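PDB 2Y6U: peroxisomal membrane protein LPX1 from Saccharomyces cerevisiae, which hydrolyses acyl esters in the yeast peroxisome, with acyl esterase, triacylglycerol lipase and phospholipase A activity. Local coordinates for residues A[140-145]-A[166-171]; A[56-61]-A[90-95]. All coordinates share one frame; numbering follows the deposited sequence. Where two conformers were deposited one is given.

Contact 1: A[140-145]-A[166-171]; sequences VVIGHS and ILIEPV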
ATOM      1  N   VAL A 140      -6.795  -3.377 -16.218  1.00 23.45           N
ATOM      2  CA  VAL A 140      -6.632  -4.831 -16.197  1.00 22.57           C
ATOM      3  C   VAL A 140      -5.175  -5.147 -15.894  1.00 23.26           C
ATOM      4  O   VAL A 140      -4.296  -4.486 -16.436  1.00 23.36           O
ATOM      5  CB  VAL A 140      -6.922  -5.417 -17.566  1.00 24.54           C
ATOM      6  CG1 VAL A 140      -6.733  -7.040 -17.540  1.00 22.80           C
ATOM      7  CG2 VAL A 140      -8.276  -4.938 -18.105  1.00 28.75           C
ATOM      8  N   VAL A 141      -4.922  -6.046 -14.947  1.00 22.40           N
ATOM      9  CA  VAL A 141      -3.540  -6.485 -14.647  1.00 21.89           C
ATOM     10  C   VAL A 141      -3.421  -7.911 -15.080  1.00 22.46           C
ATOM     11  O   VAL A 141      -4.319  -8.685 -14.838  1.00 23.41           O
ATOM     12  CB  VAL A 141      -3.156  -6.299 -13.155  1.00 22.33           C
ATOM     13  CG1 VAL A 141      -4.129  -7.049 -12.218  1.00 21.91           C
ATOM     14  CG2 VAL A 141      -1.627  -6.676 -12.880  1.00 20.78           C
ATOM     15  N   ILE A 142      -2.349  -8.195 -15.793  1.00 21.29           N
ATOM     16  CA  ILE A 142      -2.079  -9.479 -16.346  0.70 21.04           C
ATOM     17  C   ILE A 142      -0.690  -9.890 -15.834  1.00 22.20           C
ATOM     18  O   ILE A 142       0.325  -9.196 -16.035  1.00 23.37           O
ATOM     19  CB  ILE A 142      -2.100  -9.524 -17.896  0.70 22.98           C
ATOM     20  CG1 ILE A 142      -3.372  -8.892 -18.479  0.70 23.16           C
ATOM     21  CG2 ILE A 142      -1.791 -11.002 -18.394  0.70 23.28           C
ATOM     22  CD1 ILE A 142      -3.253  -7.394 -18.789  0.70 19.89           C
ATOM     23  N   GLY A 143      -0.595 -11.020 -15.131  1.00 21.18           N
ATOM     24  CA  GLY A 143       0.675 -11.394 -14.559  1.00 21.13           C
ATOM     25  C   GLY A 143       0.968 -12.851 -14.788  1.00 23.18           C
ATOM     26  O   GLY A 143       0.064 -13.695 -14.667  1.00 25.06           O
ATOM     27  N   HIS A 144       2.177 -13.145 -15.173  1.00 22.92           N
ATOM     28  CA  HIS A 144       2.683 -14.544 -15.189  1.00 24.07           C
ATOM     29  C   HIS A 144       3.485 -14.892 -13.894  1.00 25.24           C
ATOM     30  O   HIS A 144       4.401 -14.178 -13.547  1.00 23.27           O
ATOM     31  CB  HIS A 144       3.560 -14.702 -16.428  1.00 23.91           C
ATOM     32  CG  HIS A 144       4.181 -16.044 -16.540  1.00 26.15           C
ATOM     33  ND1 HIS A 144       5.534 -16.240 -16.546  1.00 28.81           N
ATOM     34  CD2 HIS A 144       3.620 -17.264 -16.559  1.00 25.50           C
ATOM     35  CE1 HIS A 144       5.791 -17.542 -16.596  1.00 31.00           C
ATOM     36  NE2 HIS A 144       4.648 -18.196 -16.661  1.00 26.59           N
ATOM     37  N   SER A 145       3.275 -16.047 -13.275  1.00 28.03           N
ATOM     38  CA  SER A 145       4.307 -16.654 -12.263  1.00 29.10           C
ATOM     39  C   SER A 145       4.400 -15.709 -11.092  1.00 26.92           C
ATOM     40  O   SER A 145       3.346 -15.398 -10.466  1.00 26.29           O
ATOM     41  CB  SER A 145       5.680 -17.065 -12.951  1.00 29.05           C
ATOM     42  OG  SER A 145       6.931 -16.777 -12.281  1.00 33.02           O
ATOM     43  N   ILE A 166      -5.912 -11.085 -14.550  1.00 22.40           N
ATOM     44  CA  ILE A 166      -5.685 -12.227 -15.391  1.00 22.93           C
ATOM     45  C   ILE A 166      -4.333 -12.816 -14.936  1.00 24.12           C
ATOM     46  O   ILE A 166      -3.273 -12.180 -15.029  1.00 24.71           O
ATOM     47  CB  ILE A 166      -5.622 -11.884 -16.881  1.00 24.29           C
ATOM     48  CG1 ILE A 166      -6.919 -11.151 -17.311  1.00 24.67           C
ATOM     49  CG2 ILE A 166      -5.347 -13.211 -17.680  1.00 24.57           C
ATOM     50  CD1 ILE A 166      -6.993 -10.792 -18.794  1.00 24.34           C
ATOM     51  N   LEU A 167      -4.388 -13.989 -14.354  1.00 23.66           N
ATOM     52  CA  LEU A 167      -3.243 -14.633 -13.776  1.00 23.51           C
ATOM     53  C   LEU A 167      -2.859 -15.805 -14.637  1.00 24.85           C
ATOM     54  O   LEU A 167      -3.662 -16.748 -14.815  1.00 25.79           O
ATOM     55  CB  LEU A 167      -3.631 -15.108 -12.353  1.00 23.07           C
ATOM     56  CG  LEU A 167      -4.373 -14.151 -11.439  1.00 22.36           C
ATOM     57  CD1 LEU A 167      -4.688 -14.846 -10.094  1.00 22.33           C
ATOM     58  CD2 LEU A 167      -3.591 -12.859 -11.197  1.00 21.11           C
ATOM     59  N   ILE A 168      -1.640 -15.809 -15.170  1.00 23.62           N
ATOM     60  CA  ILE A 168      -1.216 -16.887 -16.043  1.00 24.92           C
ATOM     61  C   ILE A 168      -0.217 -17.674 -15.195  1.00 25.21           C
ATOM     62  O   ILE A 168       0.864 -17.186 -14.855  1.00 25.19           O
ATOM     63  CB  ILE A 168      -0.566 -16.383 -17.303  1.00 24.42           C
ATOM     64  CG1 ILE A 168      -1.501 -15.408 -18.094  1.00 27.82           C
ATOM     65  CG2 ILE A 168      -0.103 -17.621 -18.190  1.00 24.62           C
ATOM     66  CD1 ILE A 168      -0.699 -14.483 -19.081  1.00 26.54           C
ATOM     67  N   GLU A 169      -0.537 -18.898 -14.859  1.00 25.77           N
ATOM     68  CA  GLU A 169       0.334 -19.718 -14.045  1.00 25.50           C
ATOM     69  C   GLU A 169       0.909 -19.034 -12.811  1.00 25.09           C
ATOM     70  O   GLU A 169       2.158 -19.004 -12.590  1.00 24.95           O
ATOM     71  CB  GLU A 169       1.481 -20.221 -14.909  1.00 27.79           C
ATOM     72  CG  GLU A 169       1.090 -21.284 -15.888  1.00 28.63           C
ATOM     73  CD  GLU A 169       0.942 -22.717 -15.180  1.00 34.82           C
ATOM     74  OE1 GLU A 169       1.795 -23.045 -14.360  1.00 32.88           O
ATOM     75  OE2 GLU A 169       0.039 -23.489 -15.520  1.00 32.14           O
ATOM     76  N   PRO A 170       0.037 -18.389 -12.014  1.00 23.44           N
ATOM     77  CA  PRO A 170       0.504 -17.709 -10.855  1.00 23.21           C
ATOM     78  C   PRO A 170       1.201 -18.711  -9.896  1.00 24.71           C
ATOM     79  O   PRO A 170       0.741 -19.843  -9.739  1.00 26.64           O
ATOM     80  CB  PRO A 170      -0.765 -17.150 -10.206  1.00 22.27           C
ATOM     81  CG  PRO A 170      -1.827 -18.057 -10.654  1.00 22.75           C
ATOM     82  CD  PRO A 170      -1.413 -18.470 -12.077  1.00 25.97           C
ATOM     83  N   VAL A 171       2.228 -18.193  -9.178  1.00 23.48           N
ATOM     84  CA  VAL A 171       2.931 -18.944  -8.152  1.00 24.84           C
ATOM     85  C   VAL A 171       2.603 -18.354  -6.764  1.00 23.96           C
ATOM     86  O   VAL A 171       2.982 -17.219  -6.503  1.00 22.60           O
ATOM     87  CB  VAL A 171       4.475 -18.858  -8.372  1.00 26.35           C
ATOM     88  CG1 VAL A 171       5.237 -19.530  -7.148  1.00 28.51           C
ATOM     89  CG2 VAL A 171       4.814 -19.601  -9.711  1.00 27.71           C
TER
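Backbone hydrogen bonds pair Val-141, Gly-143 and Ser-145 with Ile-166 and Ile-168 as parallel strands. The straightest runs from Ile-168 N to Gly-143 O (2.8 Å, 177° at the hydrogen). Beyond the strand ends, Val-171 N reaches Ser-145 O at 3.3 Å, with the donor well above the carbonyl plane. The apolar contacts gather on the face carrying Ile-142, Ile-166 and Ile-168: Ile-142 lies alongside Ile-166, while its CG2 branch touches Ile-168 CD1 at 3.7 Å.

On the same face, the His-144 ring, with CG anti to the backbone N, brings CD2 within 3.2 Å of Ile-168 O and 4.0 Å of Glu-169 CB. Its NE2 bonds to the His-323 carbonyl, and Glu-169 OE1 bonds to His-323 ND1. An alanine at His-144 would probably leave that carbonyl without its ring partner and open a gap beside Ile-168 and Glu-169.

Ser-145, at phi 64° and psi -122°, sits in a strained turn just before helix 146-157, and its OG bonds to Ser-61 N. Strand, tight turn and helix fit the nucleophile elbow (GxSxG) of alpha/beta hydrolases, with Ser-145 the probable nucleophile and Glu-169 and His-323 placed as the likely acid and base.

Contact 2: A[56-61]-A[90-95]; sequences VFLHGS and LLIDQV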
ATOM      1  N   VAL A  56      -1.829  -3.629 -17.647  1.00 23.14           N
ATOM      2  CA  VAL A  56      -0.559  -3.618 -16.973  1.00 22.96           C
ATOM      3  C   VAL A  56      -0.039  -5.068 -16.927  1.00 22.82           C
ATOM      4  O   VAL A  56      -0.732  -5.913 -16.481  1.00 21.62           O
ATOM      5  CB  VAL A  56      -0.662  -3.083 -15.548  1.00 22.54           C
ATOM      6  CG1 VAL A  56       0.718  -3.154 -14.848  1.00 23.07           C
ATOM      7  CG2 VAL A  56      -1.245  -1.603 -15.570  1.00 19.87           C
ATOM      8  N   PHE A  57       1.121  -5.323 -17.513  1.00 21.52           N
ATOM      9  CA  PHE A  57       1.604  -6.713 -17.640  1.00 23.18           C
ATOM     10  C   PHE A  57       2.853  -6.893 -16.763  1.00 21.98           C
ATOM     11  O   PHE A  57       3.771  -6.078 -16.823  1.00 22.39           O
ATOM     12  CB  PHE A  57       2.072  -7.021 -19.060  1.00 24.32           C
ATOM     13  CG  PHE A  57       0.968  -7.241 -20.051  1.00 25.82           C
ATOM     14  CD1 PHE A  57       0.395  -6.158 -20.727  1.00 23.37           C
ATOM     15  CD2 PHE A  57       0.498  -8.520 -20.312  1.00 24.85           C
ATOM     16  CE1 PHE A  57      -0.617  -6.374 -21.658  1.00 29.70           C
ATOM     17  CE2 PHE A  57      -0.495  -8.735 -21.255  1.00 24.94           C
ATOM     18  CZ  PHE A  57      -1.060  -7.643 -21.914  1.00 27.36           C
ATOM     19  N   LEU A  58       2.842  -7.976 -15.992  1.00 21.47           N
ATOM     20  CA  LEU A  58       3.835  -8.292 -14.958  1.00 20.94           C
ATOM     21  C   LEU A  58       4.504  -9.612 -15.286  1.00 22.30           C
ATOM     22  O   LEU A  58       3.848 -10.705 -15.267  1.00 23.83           O
ATOM     23  CB  LEU A  58       3.168  -8.303 -13.569  1.00 21.09           C
ATOM     24  CG  LEU A  58       2.372  -7.075 -13.147  1.00 22.03           C
ATOM     25  CD1 LEU A  58       1.854  -7.338 -11.682  1.00 18.34           C
ATOM     26  CD2 LEU A  58       3.222  -5.798 -13.347  1.00 20.71           C
ATOM     27  N   HIS A  59       5.773  -9.552 -15.655  1.00 22.10           N
ATOM     28  CA  HIS A  59       6.506 -10.730 -16.045  1.00 23.31           C
ATOM     29  C   HIS A  59       6.779 -11.744 -14.902  1.00 22.29           C
ATOM     30  O   HIS A  59       6.702 -11.425 -13.714  1.00 23.87           O
ATOM     31  CB  HIS A  59       7.899 -10.334 -16.633  1.00 23.66           C
ATOM     32  CG  HIS A  59       8.785  -9.649 -15.606  1.00 24.38           C
ATOM     33  ND1 HIS A  59       9.436 -10.351 -14.600  1.00 22.67           N
ATOM     34  CD2 HIS A  59       9.102  -8.343 -15.430  1.00 26.45           C
ATOM     35  CE1 HIS A  59      10.105  -9.477 -13.846  1.00 27.08           C
ATOM     36  NE2 HIS A  59       9.902  -8.257 -14.317  1.00 24.00           N
ATOM     37  N   GLY A  60       7.145 -12.943 -15.314  1.00 24.17           N
ATOM     38  CA  GLY A  60       7.462 -14.013 -14.431  1.00 25.04           C
ATOM     39  C   GLY A  60       8.902 -13.888 -13.912  1.00 26.05           C
ATOM     40  O   GLY A  60       9.727 -13.086 -14.408  1.00 26.73           O
ATOM     41  N   SER A  61       9.239 -14.770 -12.987  1.00 26.31           N
ATOM     42  CA  SER A  61      10.564 -14.817 -12.359  1.00 28.22           C
ATOM     43  C   SER A  61      11.580 -15.095 -13.453  1.00 28.17           C
ATOM     44  O   SER A  61      11.376 -16.038 -14.249  1.00 30.52           O
ATOM     45  CB  SER A  61      10.562 -16.023 -11.372  1.00 30.15           C
ATOM     46  OG  SER A  61       9.731 -15.695 -10.292  1.00 35.63           O
ATOM     47  N   LEU A  90       1.203  -0.798 -19.891  1.00 24.87           N
ATOM     48  CA  LEU A  90       2.468  -0.663 -19.149  1.00 23.87           C
ATOM     49  C   LEU A  90       3.156  -1.992 -19.050  1.00 25.52           C
ATOM     50  O   LEU A  90       2.574  -2.978 -18.565  1.00 25.12           O
ATOM     51  CB  LEU A  90       2.213  -0.185 -17.733  1.00 22.85           C
ATOM     52  CG  LEU A  90       1.279   1.008 -17.555  1.00 29.19           C
ATOM     53  CD1 LEU A  90       1.100   1.436 -16.070  1.00 24.12           C
ATOM     54  CD2 LEU A  90       1.766   2.248 -18.384  1.00 28.52           C
ATOM     55  N   LEU A  91       4.416  -2.038 -19.425  1.00 23.50           N
ATOM     56  CA  LEU A  91       5.207  -3.169 -19.327  1.00 23.90           C
ATOM     57  C   LEU A  91       6.355  -2.898 -18.355  1.00 24.55           C
ATOM     58  O   LEU A  91       7.204  -2.032 -18.576  1.00 26.29           O
ATOM     59  CB  LEU A  91       5.778  -3.570 -20.684  1.00 25.15           C
ATOM     60  CG  LEU A  91       4.826  -3.967 -21.808  1.00 27.18           C
ATOM     61  CD1 LEU A  91       5.683  -4.565 -22.995  1.00 25.61           C
ATOM     62  CD2 LEU A  91       3.685  -4.764 -21.408  1.00 25.31           C
ATOM     63  N   ILE A  92       6.302  -3.528 -17.205  1.00 24.77           N
ATOM     64  CA  ILE A  92       7.165  -3.165 -16.083  1.00 23.90           C
ATOM     65  C   ILE A  92       8.269  -4.229 -15.810  1.00 25.32           C
ATOM     66  O   ILE A  92       8.005  -5.420 -15.795  1.00 24.66           O
ATOM     67  CB  ILE A  92       6.290  -3.002 -14.813  1.00 24.05           C
ATOM     68  CG1 ILE A  92       5.317  -1.852 -14.991  1.00 23.55           C
ATOM     69  CG2 ILE A  92       7.162  -2.791 -13.488  1.00 22.47           C
ATOM     70  CD1 ILE A  92       4.178  -1.803 -13.859  1.00 23.27           C
ATOM     71  N   ASP A  93       9.519  -3.778 -15.558  1.00 25.51           N
ATOM     72  CA  ASP A  93      10.577  -4.674 -15.075  1.00 24.13           C
ATOM     73  C   ASP A  93      10.736  -4.488 -13.578  1.00 24.56           C
ATOM     74  O   ASP A  93      10.948  -3.373 -13.051  1.00 23.55           O
ATOM     75  CB  ASP A  93      11.914  -4.369 -15.665  1.00 26.43           C
ATOM     76  CG  ASP A  93      12.113  -4.939 -17.052  1.00 29.45           C
ATOM     77  OD1 ASP A  93      11.569  -5.992 -17.377  1.00 30.00           O
ATOM     78  OD2 ASP A  93      12.876  -4.310 -17.806  1.00 29.02           O
ATOM     79  N   GLN A  94      10.604  -5.585 -12.858  1.00 24.27           N
ATOM     80  CA  GLN A  94      10.835  -5.566 -11.395  1.00 22.10           C
ATOM     81  C   GLN A  94      12.287  -5.112 -11.150  1.00 23.70           C
ATOM     82  O   GLN A  94      13.151  -5.234 -12.038  1.00 24.51           O
ATOM     83  CB  GLN A  94      10.645  -6.965 -10.873  1.00 23.02           C
ATOM     84  CG  GLN A  94       9.187  -7.457 -10.920  1.00 22.16           C
ATOM     85  CD  GLN A  94       8.320  -6.591 -10.016  1.00 21.33           C
ATOM     86  OE1 GLN A  94       8.520  -6.509  -8.807  1.00 23.66           O
ATOM     87  NE2 GLN A  94       7.329  -5.961 -10.602  1.00 21.19           N
ATOM     88  N   VAL A  95      12.583  -4.649  -9.919  1.00 22.72           N
ATOM     89  CA  VAL A  95      13.859  -3.993  -9.608  1.00 23.92           C
ATOM     90  C   VAL A  95      15.069  -4.823  -9.952  1.00 25.53           C
ATOM     91  O   VAL A  95      16.103  -4.263 -10.317  1.00 25.23           O
ATOM     92  CB  VAL A  95      13.976  -3.553  -8.101  1.00 24.51           C
ATOM     93  CG1 VAL A  95      13.041  -2.351  -7.759  1.00 20.28           C
ATOM     94  CG2 VAL A  95      13.801  -4.756  -7.165  1.00 23.43           C
TER
HETATM   95  O   HOH W   1       6.334  -7.090 -17.223  1.00 23.32           O
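His-59 carries CG between its backbone N and carbonyl carbon (chi1 63°), a turn that swings the imidazole across to the backbone of Asp-93 and Gln-94. There Gln-94 N donates to His-59 NE2 at 3.1 Å, almost straight (177° at the hydrogen) and near the ring plane. The other ring nitrogen, His-59 ND1, donates to Gly-60 O at 2.8 Å, so bonds at both nitrogens fix the ring's rotation. Gln-94 CG, set beside its own backbone N, comes within 3.6 Å of His-59 NE2; the chain bends only beyond it, at chi2.

Direct backbone pairing is brief: Phe-57 N to Leu-90 O, 3.0 Å. The strands then spread, CA separations growing from 4.8 Å between Val-56 and Leu-90 to 7.4 Å between His-59 and Asp-93. A water enters the widening, donating to Phe-57 O and Ile-92 O and accepting from His-59 N.

Apolar contacts form on both faces of the strand pair. Ile-92 CD1 meets Val-56 CG1 at 3.8 Å and also touches Leu-58 CD2; on the other face, Leu-91 CD2 packs against Phe-57 CB and CD1.

Since NE2 accepts a backbone N-H while ND1 donates, His-59 is probably a neutral, ND1-protonated imidazole; the ring links the loops beyond the strands, while the water spans the strand ends where they part.

Both contacts are wholly buried, their centres about 10 Å apart in the central sheet of the alpha/beta hydrolase fold, and neither is a surface contact. They share no strand, but strand 51-58 of contact 2 neighbours strand 137-144 of contact 1, and Leu-58 N lies 2.8 Å from Ile-142 O, a probable hydrogen bond. Contact 1 keeps direct backbone bonding past its strand ends into the elbow, whereas contact 2 splays and relies on a water and a histidine ring. Their loops also converge: Gly-60 CA packs 3.5 Å from Ser-145 OG, placing the loop of 56-61 beside the probable nucleophile.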